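PDB 5U2P: sugar ABC transporter substrate-binding protein from Treponema pallidum subsp. pallidum, which probably binds a sugar or related small solute in the periplasm and hands it to an ABC transporter for import, though its ligand has not been established. Local coordinates for residues A[83-88]-A[310-315]; A[100-105]-A[125-130]; A[106-111]-A[320-325]. All coordinates share one frame; numbering follows the deposited sequence.

Contact 1 of 3, residues A[83-88]-A[310-315]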
loop_
_atom_site.group_PDB
_atom_site.type_symbol
_atom_site.label_atom_id
_atom_site.label_comp_id
_atom_site.label_asym_id
_atom_site.label_seq_id
_atom_site.Cartn_x
_atom_site.Cartn_y
_atom_site.Cartn_z
ATOM N N GLY A 83 -21.074 22.369 8.725
ATOM C CA GLY A 83 -20.667 22.344 10.119
ATOM C C GLY A 83 -21.463 21.390 10.988
ATOM O O GLY A 83 -21.325 21.389 12.210
ATOM N N THR A 84 -22.284 20.557 10.361
ATOM C CA THR A 84 -23.131 19.633 11.106
ATOM C C THR A 84 -22.498 18.245 11.257
ATOM O O THR A 84 -23.115 17.346 11.834
ATOM C CB THR A 84 -24.502 19.478 10.427
ATOM O OG1 THR A 84 -24.347 18.793 9.181
ATOM C CG2 THR A 84 -25.133 20.849 10.185
ATOM N N ALA A 85 -21.278 18.075 10.747
ATOM C CA ALA A 85 -20.618 16.766 10.753
ATOM C C ALA A 85 -20.526 16.220 12.166
ATOM O O ALA A 85 -20.365 16.998 13.115
ATOM C CB ALA A 85 -19.222 16.854 10.152
ATOM N N PRO A 86 -20.618 14.888 12.306
ATOM C CA PRO A 86 -20.424 14.243 13.616
ATOM C C PRO A 86 -19.039 14.476 14.230
ATOM O O PRO A 86 -18.133 14.957 13.558
ATOM C CB PRO A 86 -20.649 12.765 13.296
ATOM C CG PRO A 86 -21.665 12.811 12.230
ATOM C CD PRO A 86 -21.200 13.938 11.339
ATOM N N ASP A 87 -18.889 14.139 15.509
ATOM C CA ASP A 87 -17.648 14.419 16.239
ATOM C C ASP A 87 -16.459 13.612 15.688
ATOM O O ASP A 87 -15.323 14.097 15.660
ATOM C CB ASP A 87 -17.805 14.105 17.731
ATOM C CG ASP A 87 -19.015 14.774 18.370
ATOM O OD1 ASP A 87 -19.273 15.967 18.122
ATOM O OD2 ASP A 87 -19.701 14.091 19.162
ATOM N N VAL A 88 -16.730 12.367 15.313
ATOM C CA VAL A 88 -15.743 11.463 14.737
ATOM C C VAL A 88 -16.231 11.029 13.361
ATOM O O VAL A 88 -17.388 10.639 13.220
ATOM C CB VAL A 88 -15.505 10.240 15.633
ATOM C CG1 VAL A 88 -14.581 9.223 14.955
ATOM C CG2 VAL A 88 -14.930 10.706 16.955
ATOM N N ALA A 310 -11.149 10.311 12.012
ATOM C CA ALA A 310 -10.689 11.655 12.355
ATOM C C ALA A 310 -11.657 12.345 13.303
ATOM O O ALA A 310 -12.834 11.992 13.355
ATOM C CB ALA A 310 -10.516 12.507 11.088
ATOM N N VAL A 311 -11.157 13.359 14.008
ATOM C CA VAL A 311 -11.983 14.209 14.872
ATOM C C VAL A 311 -12.321 15.528 14.169
ATOM O O VAL A 311 -11.439 16.226 13.676
ATOM C CB VAL A 311 -11.280 14.508 16.205
ATOM C CG1 VAL A 311 -12.179 15.345 17.133
ATOM C CG2 VAL A 311 -10.912 13.205 16.912
ATOM N N HIS A 312 -13.617 15.819 14.106
ATOM C CA HIS A 312 -14.120 17.083 13.565
ATOM C C HIS A 312 -13.690 18.250 14.445
ATOM O O HIS A 312 -14.057 18.333 15.614
ATOM C CB HIS A 312 -15.636 17.018 13.472
ATOM C CG HIS A 312 -16.271 18.220 12.836
ATOM N ND1 HIS A 312 -17.549 18.629 13.158
ATOM C CD2 HIS A 312 -15.832 19.074 11.881
ATOM C CE1 HIS A 312 -17.863 19.694 12.441
ATOM N NE2 HIS A 312 -16.837 19.988 11.660
ATOM N N LYS A 313 -12.908 19.137 13.850
ATOM C CA LYS A 313 -12.259 20.251 14.531
ATOM C C LYS A 313 -13.250 21.182 15.205
ATOM O O LYS A 313 -12.977 21.706 16.285
ATOM C CB LYS A 313 -11.421 21.035 13.514
ATOM C CG LYS A 313 -10.473 22.036 14.116
ATOM C CD LYS A 313 -9.529 22.621 13.063
ATOM C CE LYS A 313 -8.524 23.561 13.710
ATOM N NZ LYS A 313 -7.526 24.072 12.746
ATOM N N LYS A 314 -14.398 21.392 14.565
ATOM C CA LYS A 314 -15.406 22.324 15.083
ATOM C C LYS A 314 -16.352 21.657 16.078
ATOM O O LYS A 314 -17.281 22.289 16.568
ATOM C CB LYS A 314 -16.199 22.937 13.923
ATOM C CG LYS A 314 -15.322 23.733 12.949
ATOM C CD LYS A 314 -16.115 24.389 11.816
ATOM C CE LYS A 314 -15.237 24.602 10.574
ATOM N NZ LYS A 314 -15.990 25.116 9.391
ATOM N N SER A 315 -16.111 20.386 16.393
ATOM C CA SER A 315 -16.909 19.702 17.403
ATOM C C SER A 315 -16.842 20.393 18.767
ATOM O O SER A 315 -15.790 20.896 19.179
ATOM C CB SER A 315 -16.446 18.258 17.559
ATOM O OG SER A 315 -17.029 17.672 18.701
HETATM O O HOH W 1 -19.222 17.529 15.659
#
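His-312 lays CB, ND1 and CE1 along the loop from Gly-83 to Pro-86. Its CB sits 3.2 Å from the carbonyl O of Pro-86. With CG anti to the backbone N (chi1 -176°), the imidazole extends alongside 83-86, putting ND1 near Ala-85 O. ND1 gives that oxygen a weak, bent hydrogen bond at 3.3 Å; water 1 also lies at the ring edge, in plane, and joins ND1 to Asp-87 OD1. Farther out, CE1 has Gly-83 O near the plane of the ring, 3.9 Å away. One face takes the methyl of Ala-85, a CH-pi contact with CB 4.0 Å from the ring centroid, while the backbone N atoms of Lys-314 and Ser-315 lie over the opposite face.

The backbone makes the firmer link: His-312 N donates to Asp-87 O at 2.9 Å, next to the antiparallel non-hydrogen-bonded pair Val-88 and Val-311. At the turn 312-315, Ser-315 OG donates to Asp-87 OD1 at 2.9 Å from above the carboxylate plane and is also hydrogen-bonded to Arg-317 N; OD2 of the same aspartate forms a salt bridge with Arg-317.

The contact therefore starts the pairing of strand 88-92 with strand 307-311 in the mixed sheet. Strand 33-39 flanks 88-92 on its other edge, helix 72-81 packs against Ala-85 and His-312, and helix 318-329 lies over Val-88 and Val-311.

Contact 2 of 3, residues A[100-105]-A[125-130]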
loop_
_atom_site.group_PDB
_atom_site.type_symbol
_atom_site.label_atom_id
_atom_site.label_comp_id
_atom_site.label_asym_id
_atom_site.label_seq_id
_atom_site.Cartn_x
_atom_site.Cartn_y
_atom_site.Cartn_z
ATOM N N ASP A 100 -9.136 19.806 3.203
ATOM C CA ASP A 100 -8.089 20.514 3.945
ATOM C C ASP A 100 -8.149 20.149 5.423
ATOM O O ASP A 100 -9.031 20.629 6.163
ATOM C CB ASP A 100 -8.231 22.041 3.782
ATOM C CG ASP A 100 -7.057 22.802 4.380
ATOM O OD1 ASP A 100 -6.265 22.207 5.137
ATOM O OD2 ASP A 100 -6.921 24.005 4.094
ATOM N N PRO A 101 -7.217 19.298 5.891
ATOM C CA PRO A 101 -7.341 18.888 7.296
ATOM C C PRO A 101 -7.164 20.022 8.308
ATOM O O PRO A 101 -7.620 19.895 9.439
ATOM C CB PRO A 101 -6.215 17.850 7.451
ATOM C CG PRO A 101 -5.186 18.287 6.457
ATOM C CD PRO A 101 -5.966 18.813 5.288
ATOM N N TYR A 102 -6.507 21.115 7.914
ATOM C CA TYR A 102 -6.259 22.215 8.851
ATOM C C TYR A 102 -7.537 23.030 9.061
ATOM O O TYR A 102 -7.656 23.791 10.025
ATOM C CB TYR A 102 -5.095 23.083 8.347
ATOM C CG TYR A 102 -3.821 22.263 8.300
ATOM C CD1 TYR A 102 -3.424 21.629 7.137
ATOM C CD2 TYR A 102 -3.068 22.054 9.455
ATOM C CE1 TYR A 102 -2.282 20.845 7.099
ATOM C CE2 TYR A 102 -1.922 21.276 9.428
ATOM C CZ TYR A 102 -1.537 20.672 8.252
ATOM O OH TYR A 102 -0.414 19.882 8.223
ATOM N N LEU A 103 -8.496 22.838 8.159
ATOM C CA LEU A 103 -9.833 23.417 8.292
ATOM C C LEU A 103 -10.793 22.556 9.093
ATOM O O LEU A 103 -11.646 23.082 9.812
ATOM C CB LEU A 103 -10.455 23.631 6.911
ATOM C CG LEU A 103 -10.799 25.056 6.498
ATOM C CD1 LEU A 103 -9.528 25.879 6.392
ATOM C CD2 LEU A 103 -11.561 25.036 5.179
ATOM N N TYR A 104 -10.671 21.239 8.952
ATOM C CA TYR A 104 -11.741 20.348 9.409
ATOM C C TYR A 104 -11.384 19.339 10.483
ATOM O O TYR A 104 -12.283 18.885 11.186
ATOM C CB TYR A 104 -12.304 19.582 8.225
ATOM C CG TYR A 104 -12.972 20.463 7.195
ATOM C CD1 TYR A 104 -14.063 21.244 7.540
ATOM C CD2 TYR A 104 -12.524 20.487 5.885
ATOM C CE1 TYR A 104 -14.681 22.040 6.606
ATOM C CE2 TYR A 104 -13.135 21.277 4.946
ATOM C CZ TYR A 104 -14.214 22.050 5.316
ATOM O OH TYR A 104 -14.839 22.845 4.396
ATOM N N PHE A 105 -10.108 18.969 10.595
ATOM C CA PHE A 105 -9.719 17.866 11.485
ATOM C C PHE A 105 -8.720 18.240 12.570
ATOM O O PHE A 105 -7.862 19.085 12.390
ATOM C CB PHE A 105 -9.140 16.723 10.671
ATOM C CG PHE A 105 -10.060 16.233 9.590
ATOM C CD1 PHE A 105 -11.392 15.976 9.878
ATOM C CD2 PHE A 105 -9.604 16.025 8.307
ATOM C CE1 PHE A 105 -12.257 15.536 8.888
ATOM C CE2 PHE A 105 -10.465 15.588 7.306
ATOM C CZ PHE A 105 -11.791 15.344 7.605
ATOM N N TYR A 125 2.881 17.370 5.109
ATOM C CA TYR A 125 3.711 18.024 6.113
ATOM C C TYR A 125 4.167 17.052 7.185
ATOM O O TYR A 125 4.886 17.442 8.099
ATOM C CB TYR A 125 2.956 19.159 6.809
ATOM C CG TYR A 125 2.649 20.374 5.950
ATOM C CD1 TYR A 125 3.603 21.359 5.736
ATOM C CD2 TYR A 125 1.387 20.543 5.378
ATOM C CE1 TYR A 125 3.319 22.464 4.962
ATOM C CE2 TYR A 125 1.095 21.655 4.607
ATOM C CZ TYR A 125 2.062 22.604 4.401
ATOM O OH TYR A 125 1.760 23.711 3.637
ATOM N N GLY A 126 3.708 15.806 7.107
ATOM C CA GLY A 126 4.138 14.801 8.065
ATOM C C GLY A 126 3.215 14.639 9.265
ATOM O O GLY A 126 3.579 13.986 10.251
ATOM N N LYS A 127 2.025 15.221 9.191
ATOM C CA LYS A 127 1.110 15.244 10.344
ATOM C C LYS A 127 0.044 14.165 10.235
ATOM O O LYS A 127 -0.378 13.808 9.143
ATOM C CB LYS A 127 0.452 16.617 10.471
ATOM C CG LYS A 127 1.409 17.714 10.931
ATOM C CD LYS A 127 0.648 18.921 11.460
ATOM C CE LYS A 127 1.580 19.905 12.161
ATOM N NZ LYS A 127 2.730 20.295 11.296
ATOM N N THR A 128 -0.383 13.646 11.380
ATOM C CA THR A 128 -1.319 12.523 11.432
ATOM C C THR A 128 -2.687 13.058 11.819
ATOM O O THR A 128 -2.829 13.646 12.892
ATOM C CB THR A 128 -0.866 11.463 12.483
ATOM O OG1 THR A 128 0.411 10.925 12.114
ATOM C CG2 THR A 128 -1.871 10.327 12.601
ATOM N N PHE A 129 -3.693 12.851 10.971
ATOM C CA PHE A 129 -5.029 13.408 11.214
ATOM C C PHE A 129 -6.122 12.348 11.451
ATOM O O PHE A 129 -7.301 12.683 11.541
ATOM C CB PHE A 129 -5.438 14.310 10.033
ATOM C CG PHE A 129 -4.798 15.676 10.058
ATOM C CD1 PHE A 129 -5.237 16.644 10.945
ATOM C CD2 PHE A 129 -3.762 15.989 9.194
ATOM C CE1 PHE A 129 -4.658 17.907 10.965
ATOM C CE2 PHE A 129 -3.185 17.240 9.218
ATOM C CZ PHE A 129 -3.629 18.191 10.106
ATOM N N ALA A 130 -5.753 11.079 11.587
ATOM C CA ALA A 130 -6.746 10.071 11.912
ATOM C C ALA A 130 -6.088 8.882 12.597
ATOM O O ALA A 130 -4.902 8.599 12.384
ATOM C CB ALA A 130 -7.467 9.612 10.655
HETATM O O HOH W 2 1.988 21.422 9.098
#
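Tyr-102 OH is gripped by two polar partners: water 2 donates to it at 3.0 Å, and Asp-123 OD2 shares a hydrogen bond with it. Its ring belongs to an aromatic cluster of Tyr-102, Tyr-125 and Phe-129, built between the short helix 101-104 and the loop leading to strand 131-132. CD of Lys-127 and CD2 of Tyr-125 pack round the phenol oxygen. The same water accepts from Lys-127 NZ at 2.6 Å, so the ammonium group is linked to the phenol oxygen by water, while the chain's CD packs directly on it. A final bend of the lysine chain (chi4 53°) carries NZ to that water after CD has passed the edge of the tyrosine ring, near its plane.

Tyr-102 is the shared member of the cluster, meeting Phe-129 with a face and Tyr-125 at its phenol end. The edge of Phe-129 points at that face in a T-shaped pair, centroids 5.1 Å apart and planes at 87°, with CZ lying toward the rim of the tyrosine ring. Tyr-125 approaches obliquely, CD2 lying 3.4 Å from Tyr-102 OH, and belongs to the exposed side of the cluster. On the inner side, Phe-105 CB touches Phe-129 CD1, while the Phe-105 ring turns away to pack on Val-89 and Val-91 of strand 88-92.

Asp-100 is the N-cap of the helix: its OD1 accepts from Tyr-102 N, which approaches from above the carboxylate plane. Pro-101, the first helical residue, sets CB over the face of Phe-129, 3.4 Å from the ring centroid and only 7° off the ring normal.

Contact 3 of 3, residues A[106-111]-A[320-325]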
loop_
_atom_site.group_PDB
_atom_site.type_symbol
_atom_site.label_atom_id
_atom_site.label_comp_id
_atom_site.label_asym_id
_atom_site.label_seq_id
_atom_site.Cartn_x
_atom_site.Cartn_y
_atom_site.Cartn_z
ATOM N N VAL A 106 -8.806 17.540 13.688
ATOM C CA VAL A 106 -7.853 17.732 14.775
ATOM C C VAL A 106 -6.525 17.067 14.447
ATOM O O VAL A 106 -6.489 15.898 14.057
ATOM C CB VAL A 106 -8.392 17.161 16.093
ATOM C CG1 VAL A 106 -7.359 17.340 17.204
ATOM C CG2 VAL A 106 -9.702 17.839 16.450
ATOM N N ASP A 107 -5.427 17.809 14.608
ATOM C CA ASP A 107 -4.089 17.246 14.415
ATOM C C ASP A 107 -3.746 16.297 15.561
ATOM O O ASP A 107 -3.642 16.721 16.716
ATOM C CB ASP A 107 -3.046 18.377 14.309
ATOM C CG ASP A 107 -1.608 17.863 14.251
ATOM O OD1 ASP A 107 -1.412 16.657 14.031
ATOM O OD2 ASP A 107 -0.666 18.672 14.420
ATOM N N LEU A 108 -3.619 15.005 15.246
ATOM C CA LEU A 108 -3.427 13.978 16.268
ATOM C C LEU A 108 -1.951 13.623 16.436
ATOM O O LEU A 108 -1.610 12.668 17.147
ATOM C CB LEU A 108 -4.236 12.702 15.915
ATOM C CG LEU A 108 -5.748 12.897 15.753
ATOM C CD1 LEU A 108 -6.456 11.619 15.267
ATOM C CD2 LEU A 108 -6.390 13.407 17.010
ATOM N N SER A 109 -1.075 14.391 15.791
ATOM C CA SER A 109 0.340 14.022 15.681
ATOM C C SER A 109 1.045 13.912 17.033
ATOM O O SER A 109 2.078 13.244 17.148
ATOM C CB SER A 109 1.094 15.042 14.820
ATOM O OG SER A 109 0.588 15.096 13.489
ATOM N N LYS A 110 0.502 14.599 18.023
ATOM C CA LYS A 110 1.075 14.660 19.368
ATOM C C LYS A 110 0.363 13.758 20.374
ATOM O O LYS A 110 0.680 13.784 21.559
ATOM C CB LYS A 110 1.040 16.105 19.882
ATOM C CG LYS A 110 1.676 17.121 18.922
ATOM C CD LYS A 110 1.500 18.575 19.387
ATOM C CE LYS A 110 0.063 19.078 19.213
ATOM N NZ LYS A 110 -0.332 19.246 17.781
ATOM N N GLU A 111 -0.607 12.960 19.931
ATOM C CA GLU A 111 -1.312 12.081 20.858
ATOM C C GLU A 111 -0.360 10.992 21.347
ATOM O O GLU A 111 0.585 10.592 20.643
ATOM C CB GLU A 111 -2.558 11.464 20.200
ATOM C CG GLU A 111 -3.625 12.487 19.813
ATOM C CD GLU A 111 -4.079 13.350 20.976
ATOM O OE1 GLU A 111 -4.708 12.811 21.901
ATOM O OE2 GLU A 111 -3.813 14.575 20.969
ATOM N N THR A 320 -13.517 14.811 24.295
ATOM C CA THR A 320 -14.135 13.519 24.468
ATOM C C THR A 320 -13.759 12.614 23.304
ATOM O O THR A 320 -13.456 11.434 23.507
ATOM C CB THR A 320 -15.662 13.658 24.582
ATOM O OG1 THR A 320 -15.964 14.547 25.662
ATOM C CG2 THR A 320 -16.320 12.318 24.826
ATOM N N ALA A 321 -13.761 13.180 22.098
ATOM C CA ALA A 321 -13.362 12.436 20.901
ATOM C C ALA A 321 -11.931 11.958 21.004
ATOM O O ALA A 321 -11.616 10.834 20.622
ATOM C CB ALA A 321 -13.514 13.295 19.648
ATOM N N CYS A 322 -11.052 12.826 21.487
ATOM C CA CYS A 322 -9.658 12.449 21.581
ATOM C C CYS A 322 -9.469 11.387 22.676
ATOM O O CYS A 322 -8.622 10.502 22.519
ATOM C CB CYS A 322 -8.793 13.653 21.863
ATOM S SG CYS A 322 -8.616 14.787 20.458
ATOM N N ARG A 323 -10.234 11.496 23.764
ATOM C CA ARG A 323 -10.187 10.486 24.827
ATOM C C ARG A 323 -10.618 9.139 24.248
ATOM O O ARG A 323 -10.000 8.113 24.518
ATOM C CB ARG A 323 -11.078 10.870 26.018
ATOM C CG ARG A 323 -10.521 12.048 26.830
ATOM C CD ARG A 323 -11.482 12.563 27.912
ATOM N NE ARG A 323 -11.723 11.519 28.918
ATOM C CZ ARG A 323 -12.846 10.821 29.067
ATOM N NH1 ARG A 323 -13.922 11.072 28.330
ATOM N NH2 ARG A 323 -12.909 9.871 30.007
ATOM N N ALA A 324 -11.681 9.145 23.449
ATOM C CA ALA A 324 -12.180 7.913 22.858
ATOM C C ALA A 324 -11.155 7.273 21.925
ATOM O O ALA A 324 -10.962 6.056 21.951
ATOM C CB ALA A 324 -13.496 8.170 22.115
ATOM N N LEU A 325 -10.493 8.078 21.097
ATOM C CA LEU A 325 -9.520 7.518 20.171
ATOM C C LEU A 325 -8.361 6.891 20.943
ATOM O O LEU A 325 -7.799 5.885 20.514
ATOM C CB LEU A 325 -8.993 8.583 19.203
ATOM C CG LEU A 325 -10.000 9.099 18.159
ATOM C CD1 LEU A 325 -9.293 9.967 17.140
ATOM C CD2 LEU A 325 -10.705 7.963 17.463
HETATM O O HOH W 3 -6.313 10.646 21.108
#
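Leu-108 and Leu-325 make the close part of this contact, methyl against methyl: CD1 of Leu-108 lies 3.8 Å from CD1 of Leu-325, and the two side chains cross at about a right angle. Both residues are buried. The other branch of Leu-108 turns to Cys-322, its CD2 standing 4.3 Å from SG. That sulfur also receives Val-106, whose CG1 is 4.3 Å away, so the two aliphatic groups of the loop meet the sulfur side by side, from one direction. The Cys-322 torsion explains this: SG is anti to the carbonyl carbon (chi1 -72°), and from there it reaches across toward the loop.

Toward Glu-111 the fit becomes looser and wetter. The glutamate chain bends at chi2 (-56°), which brings OE1 back toward the helix, yet OE1 comes no closer to Cys-322 CB than 4.2 Å. Water 3 spans the gap, donating to Glu-111 OE1 at 2.8 Å and to the carbonyl O of Cys-322 at 2.7 Å. The link from carboxylate to helix backbone thus runs through solvent, and the apolar side chains make the direct contacts.

The loop holds its own shape on the side turned from the helix. Asp-107 OD1 accepts from Ser-109 N, closing an Asx turn, and, through its syn lone pair, from Ser-109 OG; a type I turn follows from Leu-108 to Glu-111. Ser-109 OG also bonds to Thr-128 N of the neighbouring loop. Behind the interface, Val-311 of strand 307-311 touches Val-106, Ala-321 and Leu-325. The arrangement is that of an alpha/beta lobe, as in periplasmic solute-binding proteins, with helix 318-329 packed on the central mixed sheet.

How the contacts relate
From the N terminus, 83-88 comes first, entering the sheet after helix 72-81; its partner, 310-315, follows 222 residues later, so contact 1 closes a very long loop. Contact 2 closes a short one, from 100-105 to 125-130, and is nested wholly inside it. Contact 3 begins at 106-111, within the short loop, and ends at 320-325, beyond both, so it crosses contacts 1 and 2. The three sit side by side, centres 12 to 13 Å apart, in one lobe. Backbone bonds between Val-311 and Val-106, Lys-313 and Tyr-104, and Leu-108 and Thr-128 stitch sheet, short helix and loops together, with helix 318-329 alongside.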